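Local coordinates for protein 3-hydroxyacyl-CoA dehydrogenase type-2 (Mycobacterium avium, PDB 3PPI) that probably catalyses the NAD-dependent oxidation of 3-hydroxyacyl-CoA to 3-oxoacyl-CoA, as a member of the short-chain dehydrogenase/reductase family, at residues Phe28-Ala39 and Leu50-Asp61; Ile95-Tyr106 and Leu150-Arg161. All blocks are in the same frame, centred on the assembly; numbering follows the deposited sequence. Where two conformers were deposited one is given.

Contact 1. Residues Phe28-Ala39 and Leu50-Asp61. With MG (magnesium ion), chain F.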
loop_
_atom_site.group_PDB
_atom_site.type_symbol
_atom_site.label_atom_id
_atom_site.label_comp_id
_atom_site.label_asym_id
_atom_site.label_seq_id
_atom_site.Cartn_x
_atom_site.Cartn_y
_atom_site.Cartn_z
ATOM N N PHE A 28 20.318 -24.279 7.953
ATOM C CA PHE A 28 20.358 -24.263 9.415
ATOM C C PHE A 28 21.512 -25.031 10.059
ATOM O O PHE A 28 21.683 -24.959 11.276
ATOM C CB PHE A 28 19.039 -24.779 9.984
ATOM C CG PHE A 28 17.834 -23.898 9.688
ATOM C CD1 PHE A 28 17.962 -22.602 9.191
ATOM C CD2 PHE A 28 16.563 -24.370 9.963
ATOM C CE1 PHE A 28 16.826 -21.810 8.948
ATOM C CE2 PHE A 28 15.433 -23.590 9.732
ATOM C CZ PHE A 28 15.567 -22.308 9.226
ATOM N N GLU A 29 22.305 -25.745 9.263
ATOM C CA GLU A 29 23.407 -26.547 9.801
ATOM C C GLU A 29 24.385 -25.663 10.582
ATOM O O GLU A 29 24.867 -24.649 10.083
ATOM C CB GLU A 29 24.134 -27.313 8.683
ATOM N N GLY A 30 24.610 -26.022 11.835
ATOM C CA GLY A 30 25.569 -25.321 12.691
ATOM C C GLY A 30 25.091 -23.970 13.206
ATOM O O GLY A 30 25.833 -23.272 13.877
ATOM N N ALA A 31 23.845 -23.617 12.927
ATOM C CA ALA A 31 23.351 -22.265 13.221
ATOM C C ALA A 31 22.445 -22.218 14.451
ATOM O O ALA A 31 21.910 -23.241 14.898
ATOM C CB ALA A 31 22.614 -21.702 12.009
ATOM N N SER A 32 22.287 -21.008 14.985
ATOM C CA SER A 32 21.375 -20.747 16.087
ATOM C C SER A 32 20.506 -19.520 15.816
ATOM O O SER A 32 20.799 -18.704 14.925
ATOM C CB SER A 32 22.141 -20.567 17.394
ATOM O OG SER A 32 23.097 -19.532 17.274
ATOM N N ALA A 33 19.445 -19.409 16.610
ATOM C CA ALA A 33 18.426 -18.386 16.453
ATOM C C ALA A 33 17.982 -17.889 17.826
ATOM O O ALA A 33 18.065 -18.623 18.822
ATOM C CB ALA A 33 17.253 -18.952 15.708
ATOM N N ILE A 34 17.529 -16.642 17.874
ATOM C CA ILE A 34 16.891 -16.065 19.069
ATOM C C ILE A 34 15.440 -15.744 18.719
ATOM O O ILE A 34 15.167 -15.133 17.678
ATOM C CB ILE A 34 17.586 -14.749 19.516
ATOM C CG1 ILE A 34 18.980 -15.018 20.076
ATOM C CG2 ILE A 34 16.752 -14.014 20.586
ATOM C CD1 ILE A 34 19.861 -13.777 20.069
ATOM N N VAL A 35 14.507 -16.140 19.573
ATOM C CA VAL A 35 13.115 -15.746 19.393
ATOM C C VAL A 35 12.682 -14.908 20.572
ATOM O O VAL A 35 12.631 -15.417 21.704
ATOM C CB VAL A 35 12.184 -16.971 19.248
ATOM C CG1 VAL A 35 10.740 -16.533 19.063
ATOM C CG2 VAL A 35 12.630 -17.854 18.062
ATOM N N SER A 36 12.410 -13.622 20.332
ATOM C CA SER A 36 11.853 -12.766 21.384
ATOM C C SER A 36 10.383 -13.127 21.565
ATOM O O SER A 36 9.714 -13.518 20.621
ATOM C CB SER A 36 12.080 -11.260 21.111
ATOM O OG SER A 36 11.175 -10.717 20.167
ATOM N N GLY A 37 9.889 -13.037 22.796
ATOM C CA GLY A 37 8.580 -13.591 23.147
ATOM C C GLY A 37 8.495 -15.104 23.007
ATOM O O GLY A 37 7.406 -15.656 22.804
ATOM N N GLY A 38 9.628 -15.789 23.148
ATOM C CA GLY A 38 9.705 -17.216 22.848
ATOM C C GLY A 38 9.012 -18.140 23.837
ATOM O O GLY A 38 8.807 -19.302 23.535
ATOM N N ALA A 39 8.632 -17.622 25.003
ATOM C CA ALA A 39 8.068 -18.439 26.082
ATOM C C ALA A 39 6.607 -18.810 25.884
ATOM O O ALA A 39 6.133 -19.718 26.536
ATOM C CB ALA A 39 8.225 -17.749 27.435
ATOM N N LEU A 50 11.583 -23.953 14.817
ATOM C CA LEU A 50 12.990 -23.768 14.462
ATOM C C LEU A 50 13.873 -24.843 15.117
ATOM O O LEU A 50 14.806 -25.337 14.496
ATOM C CB LEU A 50 13.464 -22.370 14.825
ATOM C CG LEU A 50 12.822 -21.196 14.082
ATOM C CD1 LEU A 50 13.522 -19.872 14.514
ATOM C CD2 LEU A 50 12.870 -21.388 12.570
ATOM N N HIS A 51 13.545 -25.220 16.351
ATOM C CA HIS A 51 14.248 -26.285 17.053
ATOM C C HIS A 51 14.087 -27.633 16.322
ATOM O O HIS A 51 15.070 -28.340 16.093
ATOM C CB HIS A 51 13.746 -26.374 18.502
ATOM C CG HIS A 51 14.353 -27.500 19.276
ATOM N ND1 HIS A 51 13.769 -28.746 19.360
ATOM C CD2 HIS A 51 15.504 -27.577 19.981
ATOM C CE1 HIS A 51 14.529 -29.537 20.095
ATOM N NE2 HIS A 51 15.586 -28.850 20.487
ATOM N N ALA A 52 12.855 -27.976 15.943
ATOM C CA ALA A 52 12.597 -29.189 15.161
ATOM C C ALA A 52 13.309 -29.180 13.799
ATOM O O ALA A 52 13.689 -30.228 13.296
ATOM C CB ALA A 52 11.109 -29.393 14.963
ATOM N N ASP A 53 13.497 -27.994 13.215
ATOM C CA ASP A 53 14.211 -27.879 11.932
ATOM C C ASP A 53 15.734 -27.929 12.039
ATOM O O ASP A 53 16.424 -27.810 11.020
ATOM C CB ASP A 53 13.821 -26.592 11.208
ATOM C CG ASP A 53 12.417 -26.638 10.641
ATOM O OD1 ASP A 53 11.796 -27.722 10.665
ATOM O OD2 ASP A 53 11.933 -25.577 10.178
ATOM N N GLY A 54 16.257 -28.056 13.250
ATOM C CA GLY A 54 17.687 -28.288 13.441
ATOM C C GLY A 54 18.479 -27.119 13.998
ATOM O O GLY A 54 19.685 -27.235 14.172
ATOM N N LEU A 55 17.819 -25.994 14.283
ATOM C CA LEU A 55 18.514 -24.829 14.871
ATOM C C LEU A 55 18.660 -24.961 16.386
ATOM O O LEU A 55 17.803 -25.531 17.048
ATOM C CB LEU A 55 17.766 -23.521 14.563
ATOM C CG LEU A 55 17.939 -22.970 13.147
ATOM C CD1 LEU A 55 16.870 -21.919 12.849
ATOM C CD2 LEU A 55 19.341 -22.396 12.955
ATOM N N GLY A 56 19.753 -24.433 16.923
ATOM C CA GLY A 56 19.841 -24.151 18.354
ATOM C C GLY A 56 19.027 -22.883 18.549
ATOM O O GLY A 56 19.101 -21.982 17.713
ATOM N N VAL A 57 18.234 -22.810 19.620
ATOM C CA VAL A 57 17.323 -21.687 19.831
ATOM C C VAL A 57 17.408 -21.099 21.234
ATOM O O VAL A 57 17.428 -21.829 22.235
ATOM C CB VAL A 57 15.870 -22.092 19.561
ATOM C CG1 VAL A 57 14.956 -20.879 19.675
ATOM C CG2 VAL A 57 15.733 -22.699 18.173
ATOM N N VAL A 58 17.472 -19.771 21.303
ATOM C CA VAL A 58 17.385 -19.064 22.563
ATOM C C VAL A 58 15.974 -18.526 22.713
ATOM O O VAL A 58 15.468 -17.824 21.835
ATOM C CB VAL A 58 18.394 -17.935 22.640
ATOM C CG1 VAL A 58 18.103 -17.027 23.849
ATOM C CG2 VAL A 58 19.794 -18.516 22.709
ATOM N N ILE A 59 15.326 -18.925 23.804
ATOM C CA ILE A 59 14.018 -18.435 24.175
ATOM C C ILE A 59 14.264 -17.154 24.972
ATOM O O ILE A 59 14.694 -17.217 26.116
ATOM C CB ILE A 59 13.259 -19.470 25.045
ATOM C CG1 ILE A 59 12.962 -20.732 24.242
ATOM C CG2 ILE A 59 11.973 -18.878 25.602
ATOM C CD1 ILE A 59 13.074 -22.048 25.079
ATOM N N ALA A 60 14.046 -16.009 24.337
ATOM C CA ALA A 60 14.287 -14.699 24.928
ATOM C C ALA A 60 12.964 -14.127 25.392
ATOM O O ALA A 60 12.148 -13.686 24.577
ATOM C CB ALA A 60 14.939 -13.758 23.915
ATOM N N ASP A 61 12.746 -14.133 26.698
ATOM C CA ASP A 61 11.465 -13.731 27.251
ATOM C C ASP A 61 11.639 -13.320 28.720
ATOM O O ASP A 61 12.649 -13.650 29.335
ATOM C CB ASP A 61 10.485 -14.904 27.140
ATOM C CG ASP A 61 9.058 -14.461 27.021
ATOM O OD1 ASP A 61 8.638 -13.646 27.874
ATOM O OD2 ASP A 61 8.356 -14.918 26.075
HETATM MG MG MG F . 5.120 -14.811 23.635
HETATM O O HOH W 1 22.375 -25.914 14.591
HETATM O O HOH W 2 5.729 -14.807 25.983
HETATM O O HOH W 3 5.045 -14.471 21.226
HETATM O O HOH W 4 5.338 -12.584 24.010
#

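Contact 2. Residues Ile95-Tyr106 and Leu150-Arg161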
loop_
_atom_site.group_PDB
_atom_site.type_symbol
_atom_site.label_atom_id
_atom_site.label_comp_id
_atom_site.label_asym_id
_atom_site.label_seq_id
_atom_site.Cartn_x
_atom_site.Cartn_y
_atom_site.Cartn_z
ATOM N N ILE A 95 22.386 -12.966 23.015
ATOM C CA ILE A 95 23.277 -13.189 21.880
ATOM C C ILE A 95 24.461 -14.098 22.235
ATOM O O ILE A 95 24.812 -14.995 21.451
ATOM C CB ILE A 95 23.765 -11.849 21.295
ATOM C CG1 ILE A 95 22.595 -11.142 20.619
ATOM C CG2 ILE A 95 24.886 -12.053 20.294
ATOM C CD1 ILE A 95 22.893 -9.711 20.164
ATOM N N GLU A 96 25.060 -13.888 23.409
ATOM C CA GLU A 96 26.170 -14.732 23.852
ATOM C C GLU A 96 25.694 -16.171 24.067
ATOM O O GLU A 96 26.391 -17.112 23.712
ATOM C CB GLU A 96 26.816 -14.178 25.130
ATOM C CG GLU A 96 27.517 -12.820 24.954
ATOM C CD GLU A 96 28.767 -12.889 24.078
ATOM O OE1 GLU A 96 29.715 -13.614 24.444
ATOM O OE2 GLU A 96 28.814 -12.202 23.033
ATOM N N ALA A 97 24.503 -16.340 24.637
ATOM C CA ALA A 97 23.925 -17.673 24.825
ATOM C C ALA A 97 23.675 -18.384 23.477
ATOM O O ALA A 97 24.060 -19.538 23.297
ATOM C CB ALA A 97 22.647 -17.590 25.633
ATOM N N ALA A 98 23.060 -17.686 22.525
ATOM C CA ALA A 98 22.840 -18.235 21.182
ATOM C C ALA A 98 24.128 -18.697 20.508
ATOM O O ALA A 98 24.144 -19.728 19.829
ATOM C CB ALA A 98 22.131 -17.203 20.290
ATOM N N ASN A 99 25.205 -17.937 20.697
ATOM C CA ASN A 99 26.491 -18.257 20.078
ATOM C C ASN A 99 27.241 -19.425 20.759
ATOM O O ASN A 99 28.289 -19.848 20.278
ATOM C CB ASN A 99 27.374 -17.000 19.953
ATOM C CG ASN A 99 27.052 -16.183 18.706
ATOM O OD1 ASN A 99 26.995 -16.721 17.599
ATOM N ND2 ASN A 99 26.848 -14.878 18.878
ATOM N N GLN A 100 26.695 -19.932 21.865
ATOM C CA GLN A 100 27.143 -21.199 22.457
ATOM C C GLN A 100 26.368 -22.378 21.870
ATOM O O GLN A 100 26.754 -23.520 22.048
ATOM C CB GLN A 100 26.937 -21.204 23.973
ATOM C CG GLN A 100 27.559 -20.017 24.705
ATOM C CD GLN A 100 29.034 -20.172 24.916
ATOM O OE1 GLN A 100 29.712 -20.917 24.193
ATOM N NE2 GLN A 100 29.553 -19.483 25.932
ATOM N N LEU A 101 25.264 -22.095 21.186
ATOM C CA LEU A 101 24.421 -23.141 20.618
ATOM C C LEU A 101 24.676 -23.348 19.126
ATOM O O LEU A 101 23.979 -24.128 18.498
ATOM C CB LEU A 101 22.937 -22.809 20.837
ATOM C CG LEU A 101 22.403 -22.925 22.267
ATOM C CD1 LEU A 101 20.926 -22.532 22.314
ATOM C CD2 LEU A 101 22.600 -24.335 22.812
ATOM N N GLY A 102 25.653 -22.640 18.567
ATOM C CA GLY A 102 25.903 -22.633 17.124
ATOM C C GLY A 102 26.280 -21.217 16.746
ATOM O O GLY A 102 26.487 -20.400 17.631
ATOM N N ARG A 103 26.385 -20.913 15.453
ATOM C CA ARG A 103 26.629 -19.538 15.053
ATOM C C ARG A 103 25.272 -18.841 14.890
ATOM O O ARG A 103 24.413 -19.305 14.152
ATOM C CB ARG A 103 27.474 -19.434 13.763
ATOM C CG ARG A 103 27.921 -17.968 13.403
ATOM C CD ARG A 103 28.300 -17.201 14.694
ATOM N NE ARG A 103 29.021 -15.929 14.576
ATOM C CZ ARG A 103 28.479 -14.710 14.691
ATOM N NH1 ARG A 103 27.162 -14.533 14.866
ATOM N NH2 ARG A 103 29.273 -13.637 14.603
ATOM N N LEU A 104 25.081 -17.741 15.612
ATOM C CA LEU A 104 23.840 -16.982 15.521
ATOM C C LEU A 104 23.688 -16.475 14.105
ATOM O O LEU A 104 24.528 -15.710 13.628
ATOM C CB LEU A 104 23.854 -15.801 16.497
ATOM C CG LEU A 104 22.640 -14.873 16.471
ATOM C CD1 LEU A 104 21.342 -15.638 16.730
ATOM C CD2 LEU A 104 22.840 -13.773 17.503
ATOM N N ARG A 105 22.626 -16.904 13.429
ATOM C CA ARG A 105 22.356 -16.403 12.090
ATOM C C ARG A 105 20.939 -15.849 11.896
ATOM O O ARG A 105 20.685 -15.198 10.895
ATOM C CB ARG A 105 22.647 -17.492 11.063
ATOM C CG ARG A 105 24.124 -17.873 10.977
ATOM C CD ARG A 105 24.365 -18.820 9.779
ATOM N NE ARG A 105 25.773 -19.172 9.621
ATOM C CZ ARG A 105 26.695 -18.454 8.972
ATOM N NH1 ARG A 105 26.396 -17.310 8.369
ATOM N NH2 ARG A 105 27.947 -18.900 8.920
ATOM N N TYR A 106 20.050 -16.075 12.863
ATOM C CA TYR A 106 18.629 -15.798 12.709
ATOM C C TYR A 106 17.983 -15.262 13.976
ATOM O O TYR A 106 18.344 -15.654 15.073
ATOM C CB TYR A 106 17.911 -17.086 12.333
ATOM C CG TYR A 106 18.474 -17.766 11.112
ATOM C CD1 TYR A 106 18.237 -17.250 9.854
ATOM C CD2 TYR A 106 19.260 -18.909 11.219
ATOM C CE1 TYR A 106 18.741 -17.852 8.725
ATOM C CE2 TYR A 106 19.779 -19.526 10.091
ATOM C CZ TYR A 106 19.511 -18.985 8.842
ATOM O OH TYR A 106 20.001 -19.548 7.707
ATOM N N LEU A 150 21.315 -5.177 17.561
ATOM C CA LEU A 150 22.313 -5.963 18.276
ATOM C C LEU A 150 22.509 -7.345 17.635
ATOM O O LEU A 150 23.659 -7.806 17.453
ATOM C CB LEU A 150 21.927 -6.077 19.763
ATOM C CG LEU A 150 21.919 -4.739 20.519
ATOM C CD1 LEU A 150 21.238 -4.831 21.905
ATOM C CD2 LEU A 150 23.361 -4.213 20.667
ATOM N N VAL A 151 21.406 -7.985 17.246
ATOM C CA VAL A 151 21.488 -9.297 16.593
ATOM C C VAL A 151 22.104 -9.134 15.190
ATOM O O VAL A 151 22.938 -9.941 14.781
ATOM C CB VAL A 151 20.106 -9.999 16.519
ATOM C CG1 VAL A 151 20.176 -11.248 15.630
ATOM C CG2 VAL A 151 19.609 -10.361 17.926
ATOM N N ALA A 152 21.725 -8.084 14.464
ATOM C CA ALA A 152 22.306 -7.867 13.132
ATOM C C ALA A 152 23.815 -7.659 13.208
ATOM O O ALA A 152 24.547 -8.196 12.388
ATOM C CB ALA A 152 21.647 -6.702 12.402
ATOM N N ALA A 153 24.284 -6.900 14.194
ATOM C CA ALA A 153 25.726 -6.704 14.376
ATOM C C ALA A 153 26.496 -8.029 14.609
ATOM O O ALA A 153 27.614 -8.208 14.096
ATOM C CB ALA A 153 25.992 -5.706 15.508
ATOM N N SER A 154 25.911 -8.943 15.376
ATOM C CA SER A 154 26.510 -10.261 15.584
ATOM C C SER A 154 26.532 -11.093 14.295
ATOM O O SER A 154 27.573 -11.639 13.897
ATOM C CB SER A 154 25.743 -11.007 16.670
ATOM O OG SER A 154 26.316 -12.285 16.897
ATOM N N ILE A 155 25.381 -11.159 13.627
ATOM C CA ILE A 155 25.242 -11.917 12.389
ATOM C C ILE A 155 26.168 -11.356 11.303
ATOM O O ILE A 155 26.766 -12.110 10.543
ATOM C CB ILE A 155 23.768 -11.909 11.874
ATOM C CG1 ILE A 155 22.828 -12.548 12.902
ATOM C CG2 ILE A 155 23.652 -12.640 10.525
ATOM C CD1 ILE A 155 21.340 -12.269 12.651
ATOM N N ALA A 156 26.305 -10.035 11.254
ATOM C CA ALA A 156 27.174 -9.383 10.268
ATOM C C ALA A 156 28.647 -9.803 10.399
ATOM O O ALA A 156 29.385 -9.760 9.418
ATOM C CB ALA A 156 27.049 -7.863 10.370
ATOM N N ALA A 157 29.057 -10.223 11.594
ATOM C CA ALA A 157 30.431 -10.718 11.816
ATOM C C ALA A 157 30.636 -12.196 11.433
ATOM O O ALA A 157 31.770 -12.671 11.412
ATOM C CB ALA A 157 30.863 -10.477 13.278
ATOM N N ALA A 158 29.559 -12.911 11.106
ATOM C CA ALA A 158 29.659 -14.326 10.717
ATOM C C ALA A 158 30.168 -14.474 9.277
ATOM O O ALA A 158 30.142 -13.520 8.498
ATOM C CB ALA A 158 28.316 -15.003 10.847
ATOM N N GLU A 159 30.632 -15.673 8.928
ATOM C CA GLU A 159 31.052 -15.942 7.553
ATOM C C GLU A 159 29.814 -16.206 6.725
ATOM O O GLU A 159 28.933 -16.932 7.160
ATOM C CB GLU A 159 32.011 -17.150 7.461
ATOM C CG GLU A 159 33.458 -16.860 7.909
ATOM C CD GLU A 159 34.134 -15.767 7.068
ATOM O OE1 GLU A 159 33.934 -15.745 5.826
ATOM O OE2 GLU A 159 34.855 -14.923 7.651
ATOM N N PRO A 160 29.738 -15.608 5.528
ATOM C CA PRO A 160 28.623 -15.907 4.660
ATOM C C PRO A 160 28.670 -17.340 4.118
ATOM O O PRO A 160 29.740 -17.937 3.991
ATOM C CB PRO A 160 28.771 -14.881 3.529
ATOM C CG PRO A 160 30.199 -14.536 3.512
ATOM C CD PRO A 160 30.696 -14.676 4.906
ATOM N N ARG A 161 27.497 -17.878 3.824
ATOM C CA ARG A 161 27.371 -19.110 3.060
ATOM C C ARG A 161 27.810 -18.866 1.606
ATOM O O ARG A 161 28.012 -17.721 1.184
ATOM C CB ARG A 161 25.920 -19.605 3.109
ATOM C CG ARG A 161 25.613 -20.596 4.226
ATOM C CD ARG A 161 26.053 -20.116 5.583
ATOM N NE ARG A 161 25.717 -21.108 6.593
ATOM C CZ ARG A 161 24.517 -21.272 7.141
ATOM N NH1 ARG A 161 23.494 -20.487 6.805
ATOM N NH2 ARG A 161 24.347 -22.226 8.048
#

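Contact 1. Residues Phe28-Ala39 and Leu50-Asp61
Ala33 and Val35 of strand 31-36 bond through their backbones to Gly56, Val58 and Ala60 of the parallel strand 56-61, each using both N and O. Ala33 N bonds to Gly56 O and Ala33 O takes Val58 N. Val35 N reaches Val58 O at 3.0 Å in a nearly straight bond (174° at the hydrogen), and Val35 O takes Ala60 N. A water bridges Ala31 O and Gly54 O where the ladder begins.

Apolar side chains also pack at that end. Leu55 CD1 sits over the centre of the Phe28 ring, 3.6 Å from its centroid, a CH-pi contact. The Asp53 carbonyl O lies at the ring edge, with Phe28 CD2 3.6 Å away. Further along, Leu50 CD1 meets Ala33 CB at 4.0 Å and also touches Val35 CG2. Ile34 and Val58 lie side by side on the other face of the sheet.

At the C-terminal ends the chemistry turns polar. Asp61 is turned roughly away from its own N (chi1 -151°), and its OD2 accepts Ala39 N at 2.9 Å, on the anti side and tilted from the carboxylate plane. A water on the magnesium ion donates to the same oxygen. Gly37 O binds the magnesium at 2.6 Å. Gly38 belongs to a glycine pattern consistent with the Rossmann dinucleotide-binding loop, and an acidic residue ending the second strand is usual in NAD-dependent relatives.

The two strands and helix 41-52 form a right-handed beta-alpha-beta unit. That helix packs on Val35, Val57 and Ile59. Helix 88-98 covers Ile34 and Val58, and strand 103-109 pairs with the far edge of strand 31-36.

Contact 2. Residues Ile95-Tyr106 and Leu150-Arg161
Strand 103-106 and helix 150-156 run at 122° to each other, with axes 7.5 Å apart at closest approach. The Arg103 chain bends at chi2 (39°) and brings its guanidinium to the backbone at Ser154. Arg103 NH2 bonds to Ser154 O at 2.7 Å, from above the carbonyl plane. Ala157 N reaches the same oxygen from the opposite face. Ala158 CB lies over the centre of the Arg103 guanidinium. Ser154 OG takes weak bonds from Arg103 NH1 and Asn99 ND2. Asn99 OD1 in turn receives Leu104 N at 2.9 Å.

Alongside this polar group the side chains are apolar. Ile95 CD1 rests on Leu150 CB at 3.8 Å, and Leu104 CD2 meets Val151 CG1. Ile155 CD1 packs against the backbone of Arg105, 3.5 Å from Arg105 O. This is the helix-on-sheet layering of the Rossmann fold: helices 88-98 and 130-156 lie on the same side of the parallel sheet. Helix 130-156 also meets Val121 and Pro127 of the second subunit.

Arg105 reaches the loop at Glu159. Arg105 NH1 and NH2 grip Glu159 O end-on, each at 2.8 Å from it, with that oxygen in the guanidinium plane. Arg161 stacks flat on Arg105, their planes 11° apart. Carbonyl oxygens probably ease the closeness of the two charges: Arg166 O also accepts from Arg105 NH1, and Gln27 O accepts from Arg161 NH2 and Tyr106 OH.

Overall arrangement
Contacts 1 and 2 share one parallel sheet, in which strands 31-36 and 103-109 are neighbours. Their centres lie about 12 Å apart. Contact 1 is the more buried and joins strand to strand, so backbone bonds dominate; its side-chain hydrogen bond across the segments, from Ala39 N to Asp61, lies at the end holding the metal and the glycine loop. Contact 2 is only partly buried and joins helix 130-156 and the loop after it to both strand 103-109 and helix 88-98. Arginine side chains there bond backbone carbonyls of segment 150-161. Ser32 ties the two together: its N probably bonds to Arg103 O, and its OG to Ala98 O. Helix 88-98 also packs on contact 1 through Ile95 and Ala98.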